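Local coordinates for flagellar brake protein YcgR (Escherichia coli K-12, PDB 5Y6G), which acts as a flagellar brake, binding cyclic di-GMP through its PilZ domain, the part in this structure, and slowing the motor so that motility falls, at residues Arg4-Ile9 with Leu36-Met41; Ala76-Ile81 with Leu99-Leu104. All coordinates share one frame; numbering follows the deposited sequence.

Interaction 1: residues Arg4-Ile9 with Leu36-Met41; sequences RRYFRI and LSLGGM. With C2E (9,9'-[(2R,3R,3aS,5S,7aR,9R,10R,10aS,12S,14aR)-3,5,10,12-tetrahydroxy-5,12-dioxidooctahydro-2H,7H-difuro[3,2-d:3',2'-j][1,3,7,9,2,8]tetraoxadiphosphacyclododecine-2,9-diyl]bis(2-amino-1,9-dihydro-6H-purin-6-one)), chain C.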
loop_
_atom_site.group_PDB
_atom_site.type_symbol
_atom_site.label_atom_id
_atom_site.label_comp_id
_atom_site.label_asym_id
_atom_site.label_seq_id
_atom_site.Cartn_x
_atom_site.Cartn_y
_atom_site.Cartn_z
ATOM N N ARG A 4 -5.927 -5.115 -16.078
ATOM C CA ARG A 4 -6.368 -4.850 -14.715
ATOM C C ARG A 4 -7.882 -4.706 -14.657
ATOM O O ARG A 4 -8.486 -4.010 -15.480
ATOM C CB ARG A 4 -5.702 -3.584 -14.169
ATOM C CG ARG A 4 -4.186 -3.693 -14.026
ATOM C CD ARG A 4 -3.582 -2.376 -13.577
ATOM N NE ARG A 4 -2.150 -2.481 -13.314
ATOM C CZ ARG A 4 -1.394 -1.456 -12.940
ATOM N NH1 ARG A 4 -1.940 -0.258 -12.792
ATOM N NH2 ARG A 4 -0.097 -1.623 -12.716
ATOM N N ARG A 5 -8.491 -5.366 -13.667
ATOM C CA ARG A 5 -9.939 -5.313 -13.501
ATOM C C ARG A 5 -10.409 -3.994 -12.896
ATOM O O ARG A 5 -11.494 -3.513 -13.245
ATOM C CB ARG A 5 -10.413 -6.481 -12.628
ATOM C CG ARG A 5 -11.908 -6.471 -12.320
ATOM C CD ARG A 5 -12.268 -7.573 -11.334
ATOM N NE ARG A 5 -13.630 -7.448 -10.819
ATOM C CZ ARG A 5 -14.640 -8.240 -11.164
ATOM N NH1 ARG A 5 -14.443 -9.230 -12.023
ATOM N NH2 ARG A 5 -15.845 -8.048 -10.644
ATOM N N TYR A 6 -9.628 -3.401 -11.991
ATOM C CA TYR A 6 -10.042 -2.206 -11.270
ATOM C C TYR A 6 -9.064 -1.064 -11.499
ATOM O O TYR A 6 -7.879 -1.279 -11.768
ATOM C CB TYR A 6 -10.159 -2.473 -9.768
ATOM C CG TYR A 6 -11.270 -3.422 -9.399
ATOM C CD1 TYR A 6 -12.587 -2.988 -9.341
ATOM C CD2 TYR A 6 -11.004 -4.752 -9.106
ATOM C CE1 TYR A 6 -13.610 -3.852 -9.004
ATOM C CE2 TYR A 6 -12.019 -5.623 -8.767
ATOM C CZ TYR A 6 -13.319 -5.168 -8.717
ATOM O OH TYR A 6 -14.333 -6.032 -8.381
ATOM N N PHE A 7 -9.578 0.158 -11.389
ATOM C CA PHE A 7 -8.730 1.340 -11.440
ATOM C C PHE A 7 -7.964 1.487 -10.132
ATOM O O PHE A 7 -8.537 1.360 -9.046
ATOM C CB PHE A 7 -9.569 2.592 -11.701
ATOM C CG PHE A 7 -9.952 2.783 -13.145
ATOM C CD1 PHE A 7 -9.655 3.965 -13.808
ATOM C CD2 PHE A 7 -10.607 1.779 -13.840
ATOM C CE1 PHE A 7 -10.010 4.142 -15.136
ATOM C CE2 PHE A 7 -10.961 1.951 -15.161
ATOM C CZ PHE A 7 -10.663 3.132 -15.812
ATOM N N ARG A 8 -6.667 1.754 -10.237
ATOM C CA ARG A 8 -5.806 1.923 -9.076
ATOM C C ARG A 8 -5.507 3.402 -8.865
ATOM O O ARG A 8 -5.003 4.073 -9.770
ATOM C CB ARG A 8 -4.504 1.140 -9.248
ATOM C CG ARG A 8 -4.713 -0.336 -9.510
ATOM C CD ARG A 8 -3.394 -1.076 -9.587
ATOM N NE ARG A 8 -3.594 -2.487 -9.897
ATOM C CZ ARG A 8 -2.616 -3.387 -9.934
ATOM N NH1 ARG A 8 -1.365 -3.020 -9.677
ATOM N NH2 ARG A 8 -2.885 -4.656 -10.222
ATOM N N ILE A 9 -5.808 3.899 -7.666
ATOM C CA ILE A 9 -5.558 5.290 -7.302
ATOM C C ILE A 9 -4.210 5.380 -6.604
ATOM O O ILE A 9 -3.899 4.578 -5.715
ATOM C CB ILE A 9 -6.679 5.847 -6.405
ATOM C CG1 ILE A 9 -6.338 7.267 -5.946
ATOM C CG2 ILE A 9 -6.897 4.944 -5.201
ATOM C CD1 ILE A 9 -6.019 8.217 -7.080
ATOM N N LEU A 36 -3.883 2.099 -4.331
ATOM C CA LEU A 36 -4.969 1.325 -3.753
ATOM C C LEU A 36 -6.058 1.106 -4.790
ATOM O O LEU A 36 -6.285 1.941 -5.669
ATOM C CB LEU A 36 -5.554 2.015 -2.517
ATOM C CG LEU A 36 -6.688 1.293 -1.785
ATOM C CD1 LEU A 36 -6.182 0.030 -1.096
ATOM C CD2 LEU A 36 -7.359 2.227 -0.786
ATOM N N SER A 37 -6.723 -0.037 -4.673
ATOM C CA SER A 37 -7.871 -0.358 -5.505
ATOM C C SER A 37 -8.780 -1.294 -4.721
ATOM O O SER A 37 -8.473 -1.696 -3.596
ATOM C CB SER A 37 -7.433 -0.982 -6.833
ATOM O OG SER A 37 -6.839 -2.252 -6.622
ATOM N N LEU A 38 -9.913 -1.644 -5.334
ATOM C CA LEU A 38 -10.838 -2.583 -4.712
ATOM C C LEU A 38 -10.285 -4.002 -4.675
ATOM O O LEU A 38 -10.803 -4.835 -3.925
ATOM C CB LEU A 38 -12.175 -2.566 -5.456
ATOM C CG LEU A 38 -12.908 -1.226 -5.521
ATOM C CD1 LEU A 38 -14.095 -1.325 -6.464
ATOM C CD2 LEU A 38 -13.358 -0.791 -4.136
ATOM N N GLY A 39 -9.250 -4.294 -5.461
ATOM C CA GLY A 39 -8.696 -5.633 -5.525
ATOM C C GLY A 39 -7.462 -5.836 -4.667
ATOM O O GLY A 39 -7.165 -6.966 -4.268
ATOM N N GLY A 40 -6.733 -4.766 -4.378
ATOM C CA GLY A 40 -5.537 -4.893 -3.568
ATOM C C GLY A 40 -4.879 -3.556 -3.316
ATOM O O GLY A 40 -5.518 -2.503 -3.385
ATOM N N MET A 41 -3.582 -3.611 -3.021
ATOM C CA MET A 41 -2.824 -2.395 -2.766
ATOM C C MET A 41 -1.345 -2.647 -3.023
ATOM O O MET A 41 -0.865 -3.781 -2.933
ATOM C CB MET A 41 -3.019 -1.899 -1.331
ATOM C CG MET A 41 -2.492 -2.878 -0.305
ATOM S SD MET A 41 -2.703 -2.246 1.362
ATOM C CE MET A 41 -1.988 -3.583 2.304
HETATM P P1 C2E C . -2.396 -11.101 -9.793
HETATM O O2P C2E C . -0.811 -10.850 -9.738
HETATM O O1P C2E C . -2.688 -12.468 -9.309
HETATM O "O5'" C2E C . -3.157 -10.024 -8.870
HETATM C "C5'" C2E C . -4.548 -10.130 -8.572
HETATM C "C4'" C2E C . -5.083 -8.818 -7.994
HETATM O "O4'" C2E C . -4.294 -8.395 -6.877
HETATM C "C3'" C2E C . -4.986 -7.671 -9.009
HETATM O "O3'" C2E C . -6.085 -7.642 -9.921
HETATM C "C2'" C2E C . -5.018 -6.449 -8.079
HETATM O "O2'" C2E C . -6.365 -6.069 -7.799
HETATM C "C1'" C2E C . -4.321 -6.965 -6.809
HETATM N N9 C2E C . -2.960 -6.422 -6.763
HETATM C C8 C2E C . -1.794 -7.119 -6.890
HETATM N N7 C2E C . -0.784 -6.303 -6.801
HETATM C C5 C2E C . -1.240 -5.039 -6.615
HETATM C C6 C2E C . -0.619 -3.776 -6.453
HETATM O O6 C2E C . 0.597 -3.664 -6.465
HETATM N N1 C2E C . -1.409 -2.694 -6.286
HETATM C C2 C2E C . -2.765 -2.825 -6.272
HETATM N N2 C2E C . -3.537 -1.705 -6.100
HETATM N N3 C2E C . -3.355 -3.989 -6.420
HETATM C C4 C2E C . -2.637 -5.106 -6.592
HETATM P P11 C2E C . -6.003 -6.859 -11.327
HETATM O O21 C2E C . -5.557 -5.331 -11.068
HETATM O O11 C2E C . -7.327 -6.877 -11.986
HETATM O O5A C2E C . -4.922 -7.597 -12.265
HETATM C C5A C2E C . -5.095 -8.952 -12.682
HETATM C C4A C2E C . -3.782 -9.569 -13.171
HETATM O O4A C2E C . -3.170 -8.739 -14.162
HETATM C C3A C2E C . -2.763 -9.694 -12.033
HETATM O O3A C2E C . -2.899 -10.923 -11.314
HETATM C C2A C2E C . -1.437 -9.680 -12.808
HETATM O O2A C2E C . -1.100 -11.009 -13.215
HETATM C C1A C2E C . -1.746 -8.784 -14.018
HETATM N N91 C2E C . -1.222 -7.436 -13.774
HETATM C C81 C2E C . -1.959 -6.308 -13.552
HETATM N N71 C2E C . -1.168 -5.292 -13.371
HETATM C C51 C2E C . 0.122 -5.699 -13.460
HETATM C C61 C2E C . 1.376 -5.045 -13.353
HETATM O O61 C2E C . 1.448 -3.847 -13.129
HETATM N N11 C2E C . 2.494 -5.787 -13.504
HETATM C C21 C2E C . 2.405 -7.125 -13.752
HETATM N N21 C2E C . 3.559 -7.847 -13.900
HETATM N N31 C2E C . 1.251 -7.740 -13.853
HETATM C C41 C2E C . 0.099 -7.075 -13.718
HETATM O O HOH W 1 -10.545 0.112 -7.677
#
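The Y6 ring is covered on both faces: L38 CB sits over the centre of one, a CH-pi contact 4.0 Å from the Y6 centroid, and R5 CG lies against the rim of the other. L38 crosses Y6 at about a right angle. The R8 guanidinium is sandwiched too, with R4 NE over one face and N3 of a C2E guanine over the opposite face, 3.6 Å from the R8 plane. At its edge R8 NH2 donates to phosphate oxygen O21 (2.9 Å, 170°) and also bonds O6 of a second C2E. The R8 chain runs extended from CG to NE, which carries the group across the base while R8 CG rests on S37 CB. R4 meets the other guanine at its Hoogsteen edge, R4 NE to N71 (3.0 Å) and R4 NH2 to O61 (2.7 Å); R4 NH2 also forms a salt bridge to O2P of the second C2E. R4 and R8 form the RxxxR motif of PilZ domains, and D35 to G40 the DxSxxG motif, whose G39 and G40 lie where a CB would clash with C2E. I9 and L36 form an antiparallel hydrogen-bonded pair, I9 N to L36 O and L36 N to I9 O. A leucine in place of R8 would probably leave O21 without this charged partner and the guanine face without its cation. The phosphate charge probably offsets that of R8 and R4, letting their guanidinium groups stack beside the ligand.

Interaction 2: residues Ala76-Ile81 with Leu99-Leu104; sequences AQLISI and LSFRFL. With C2E (9,9'-[(2R,3R,3aS,5S,7aR,9R,10R,10aS,12S,14aR)-3,5,10,12-tetrahydroxy-5,12-dioxidooctahydro-2H,7H-difuro[3,2-d:3',2'-j][1,3,7,9,2,8]tetraoxadiphosphacyclododecine-2,9-diyl]bis(2-amino-1,9-dihydro-6H-purin-6-one)), chain C.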
loop_
_atom_site.group_PDB
_atom_site.type_symbol
_atom_site.label_atom_id
_atom_site.label_comp_id
_atom_site.label_asym_id
_atom_site.label_seq_id
_atom_site.Cartn_x
_atom_site.Cartn_y
_atom_site.Cartn_z
ATOM N N ALA A 76 -4.875 -9.734 3.330
ATOM C CA ALA A 76 -4.266 -9.631 2.012
ATOM C C ALA A 76 -3.229 -10.729 1.844
ATOM O O ALA A 76 -2.697 -11.263 2.820
ATOM C CB ALA A 76 -3.627 -8.254 1.795
ATOM N N GLN A 77 -2.954 -11.057 0.586
ATOM C CA GLN A 77 -1.892 -11.980 0.215
ATOM C C GLN A 77 -0.813 -11.213 -0.531
ATOM O O GLN A 77 -1.107 -10.495 -1.492
ATOM C CB GLN A 77 -2.424 -13.122 -0.657
ATOM C CG GLN A 77 -1.328 -14.030 -1.210
ATOM C CD GLN A 77 -1.882 -15.266 -1.895
ATOM O OE1 GLN A 77 -1.872 -16.357 -1.327
ATOM N NE2 GLN A 77 -2.361 -15.103 -3.124
ATOM N N LEU A 78 0.430 -11.365 -0.087
ATOM C CA LEU A 78 1.561 -10.771 -0.789
ATOM C C LEU A 78 1.775 -11.507 -2.106
ATOM O O LEU A 78 2.187 -12.671 -2.116
ATOM C CB LEU A 78 2.810 -10.829 0.083
ATOM C CG LEU A 78 4.073 -10.285 -0.582
ATOM C CD1 LEU A 78 3.850 -8.858 -1.052
ATOM C CD2 LEU A 78 5.248 -10.362 0.378
ATOM N N ILE A 79 1.498 -10.831 -3.219
ATOM C CA ILE A 79 1.571 -11.466 -4.530
ATOM C C ILE A 79 2.949 -11.326 -5.175
ATOM O O ILE A 79 3.409 -12.253 -5.850
ATOM C CB ILE A 79 0.480 -10.899 -5.457
ATOM C CG1 ILE A 79 -0.907 -11.260 -4.930
ATOM C CG2 ILE A 79 0.658 -11.419 -6.871
ATOM C CD1 ILE A 79 -1.126 -12.748 -4.779
ATOM N N SER A 80 3.623 -10.192 -4.994
ATOM C CA SER A 80 4.882 -9.975 -5.692
ATOM C C SER A 80 5.729 -8.954 -4.946
ATOM O O SER A 80 5.206 -7.970 -4.414
ATOM C CB SER A 80 4.638 -9.501 -7.129
ATOM O OG SER A 80 5.844 -9.486 -7.870
ATOM N N ILE A 81 7.036 -9.200 -4.912
ATOM C CA ILE A 81 8.021 -8.243 -4.421
ATOM C C ILE A 81 8.845 -7.784 -5.615
ATOM O O ILE A 81 9.528 -8.593 -6.254
ATOM C CB ILE A 81 8.924 -8.851 -3.336
ATOM C CG1 ILE A 81 8.088 -9.392 -2.175
ATOM C CG2 ILE A 81 9.925 -7.816 -2.833
ATOM C CD1 ILE A 81 8.912 -10.069 -1.102
ATOM N N LEU A 99 5.930 -3.788 -2.800
ATOM C CA LEU A 99 5.046 -4.886 -2.447
ATOM C C LEU A 99 3.740 -4.769 -3.220
ATOM O O LEU A 99 3.200 -3.672 -3.394
ATOM C CB LEU A 99 4.771 -4.904 -0.941
ATOM C CG LEU A 99 5.990 -4.893 -0.011
ATOM C CD1 LEU A 99 5.559 -4.950 1.448
ATOM C CD2 LEU A 99 6.954 -6.033 -0.327
ATOM N N SER A 100 3.245 -5.907 -3.692
ATOM C CA SER A 100 1.972 -5.978 -4.397
ATOM C C SER A 100 1.071 -6.959 -3.664
ATOM O O SER A 100 1.365 -8.158 -3.616
ATOM C CB SER A 100 2.176 -6.396 -5.854
ATOM O OG SER A 100 2.923 -5.412 -6.549
ATOM N N PHE A 101 -0.019 -6.452 -3.095
ATOM C CA PHE A 101 -0.951 -7.250 -2.315
ATOM C C PHE A 101 -2.251 -7.473 -3.076
ATOM O O PHE A 101 -2.679 -6.635 -3.875
ATOM C CB PHE A 101 -1.281 -6.581 -0.980
ATOM C CG PHE A 101 -0.138 -6.541 -0.025
ATOM C CD1 PHE A 101 0.109 -7.617 0.815
ATOM C CD2 PHE A 101 0.684 -5.425 0.040
ATOM C CE1 PHE A 101 1.160 -7.587 1.704
ATOM C CE2 PHE A 101 1.740 -5.378 0.923
ATOM C CZ PHE A 101 1.981 -6.465 1.762
ATOM N N ARG A 102 -2.877 -8.614 -2.803
ATOM C CA ARG A 102 -4.253 -8.884 -3.193
ATOM C C ARG A 102 -5.089 -9.032 -1.929
ATOM O O ARG A 102 -4.757 -9.837 -1.052
ATOM C CB ARG A 102 -4.357 -10.147 -4.055
ATOM C CG ARG A 102 -5.789 -10.563 -4.365
ATOM C CD ARG A 102 -5.880 -11.848 -5.202
ATOM N NE ARG A 102 -5.390 -13.037 -4.501
ATOM C CZ ARG A 102 -6.165 -13.934 -3.893
ATOM N NH1 ARG A 102 -7.484 -13.786 -3.887
ATOM N NH2 ARG A 102 -5.622 -14.984 -3.291
ATOM N N PHE A 103 -6.159 -8.247 -1.833
ATOM C CA PHE A 103 -7.038 -8.313 -0.675
ATOM C C PHE A 103 -7.755 -9.655 -0.610
ATOM O O PHE A 103 -8.180 -10.200 -1.632
ATOM C CB PHE A 103 -8.053 -7.173 -0.723
ATOM C CG PHE A 103 -7.465 -5.838 -0.390
ATOM C CD1 PHE A 103 -6.535 -5.724 0.628
ATOM C CD2 PHE A 103 -7.826 -4.703 -1.097
ATOM C CE1 PHE A 103 -5.979 -4.505 0.946
ATOM C CE2 PHE A 103 -7.273 -3.475 -0.784
ATOM C CZ PHE A 103 -6.348 -3.378 0.241
ATOM N N LEU A 104 -7.883 -10.185 0.602
ATOM C CA LEU A 104 -8.575 -11.436 0.862
ATOM C C LEU A 104 -9.831 -11.181 1.687
ATOM O O LEU A 104 -9.935 -10.190 2.414
ATOM C CB LEU A 104 -7.663 -12.424 1.601
ATOM C CG LEU A 104 -6.333 -12.802 0.946
ATOM C CD1 LEU A 104 -5.485 -13.636 1.896
ATOM C CD2 LEU A 104 -6.568 -13.550 -0.356
HETATM P P1 C2E C . -2.396 -11.101 -9.793
HETATM O O2P C2E C . -0.811 -10.850 -9.738
HETATM O O1P C2E C . -2.688 -12.468 -9.309
HETATM O "O5'" C2E C . -3.157 -10.024 -8.870
HETATM C "C5'" C2E C . -4.548 -10.130 -8.572
HETATM C "C4'" C2E C . -5.083 -8.818 -7.994
HETATM O "O4'" C2E C . -4.294 -8.395 -6.877
HETATM C "C3'" C2E C . -4.986 -7.671 -9.009
HETATM O "O3'" C2E C . -6.085 -7.642 -9.921
HETATM C "C2'" C2E C . -5.018 -6.449 -8.079
HETATM O "O2'" C2E C . -6.365 -6.069 -7.799
HETATM C "C1'" C2E C . -4.321 -6.965 -6.809
HETATM N N9 C2E C . -2.960 -6.422 -6.763
HETATM C C8 C2E C . -1.794 -7.119 -6.890
HETATM N N7 C2E C . -0.784 -6.303 -6.801
HETATM C C5 C2E C . -1.240 -5.039 -6.615
HETATM C C6 C2E C . -0.619 -3.776 -6.453
HETATM O O6 C2E C . 0.597 -3.664 -6.465
HETATM N N1 C2E C . -1.409 -2.694 -6.286
HETATM C C2 C2E C . -2.765 -2.825 -6.272
HETATM N N2 C2E C . -3.537 -1.705 -6.100
HETATM N N3 C2E C . -3.355 -3.989 -6.420
HETATM C C4 C2E C . -2.637 -5.106 -6.592
HETATM P P11 C2E C . -6.003 -6.859 -11.327
HETATM O O21 C2E C . -5.557 -5.331 -11.068
HETATM O O11 C2E C . -7.327 -6.877 -11.986
HETATM O O5A C2E C . -4.922 -7.597 -12.265
HETATM C C5A C2E C . -5.095 -8.952 -12.682
HETATM C C4A C2E C . -3.782 -9.569 -13.171
HETATM O O4A C2E C . -3.170 -8.739 -14.162
HETATM C C3A C2E C . -2.763 -9.694 -12.033
HETATM O O3A C2E C . -2.899 -10.923 -11.314
HETATM C C2A C2E C . -1.437 -9.680 -12.808
HETATM O O2A C2E C . -1.100 -11.009 -13.215
HETATM C C1A C2E C . -1.746 -8.784 -14.018
HETATM N N91 C2E C . -1.222 -7.436 -13.774
HETATM C C81 C2E C . -1.959 -6.308 -13.552
HETATM N N71 C2E C . -1.168 -5.292 -13.371
HETATM C C51 C2E C . 0.122 -5.699 -13.460
HETATM C C61 C2E C . 1.376 -5.045 -13.353
HETATM O O61 C2E C . 1.448 -3.847 -13.129
HETATM N N11 C2E C . 2.494 -5.787 -13.504
HETATM C C21 C2E C . 2.405 -7.125 -13.752
HETATM N N21 C2E C . 3.559 -7.847 -13.900
HETATM N N31 C2E C . 1.251 -7.740 -13.853
HETATM C C41 C2E C . 0.099 -7.075 -13.718
HETATM O O HOH W 2 5.534 -5.689 -6.295
#
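L78 lays its CD1 over one face of the F101 ring, 4.2 Å from the F101 centroid and 17° off the ring normal, a CH-pi contact offset toward the rim. With CG anti to the backbone N (chi1 177°), L78 brings CD1 onto the ring. A76 is small enough to fit beside it, its CB 3.9 Å from F101 CD1 and also near F103. Farther along the same face I81 and L99 lie side by side, pointing the same way, with I81 CG1 4.0 Å from L99 CD2. The two strands form an antiparallel hairpin in the curled sheet of the PilZ beta barrel, and their register slips at a classic beta bulge: I79 and S80 both face S100, whose O takes a bond from I79 N (2.7 Å) and a second, weak one from S80 N, while S100 N donates back to S80 O (2.9 Å). The other face, with Q77, S80, S100 and R102, is polar. S100 OG donates to guanine O6 of C2E (2.9 Å), a small hydroxyl suited to so close a base, and accepts from a water that also donates to S80 O. R102 CB packs against I79 CG1 (3.7 Å) and the C2E sugar. Q77 NE2 comes to the edge of the R102 guanidinium, amide and guanidinium planes 68° apart, but both are donors and do not bond; Q77 OE1 is instead taken by R58. Beyond them L104 CD2 covers part of a guanidinium face of R102, and L104 CD1 leans on the backbone of A76.

In the fold
Interaction 1 joins the loop before strand 9-10, and that strand's first residue I9, to the end of strand 28-36 and the turn into strand 40-45, with much of its chemistry turned to the ligand; interaction 2 pairs two neighbouring strands, 71-87 and 93-104, with one bulge, and buries more surface. Half of the touching residues of interaction 2 are buried, its apolar face meeting strands 40-45 and 58-65, whereas interaction 1 is more open, though L36 and L38 lean on helix 108-129. The two meet directly where strand 40-45 pairs with 93-104, M41 O to F101 N and G39 O to F103 N. Both grip C2E, the first with arginine charge, the second with a serine hydroxyl and sugar packing.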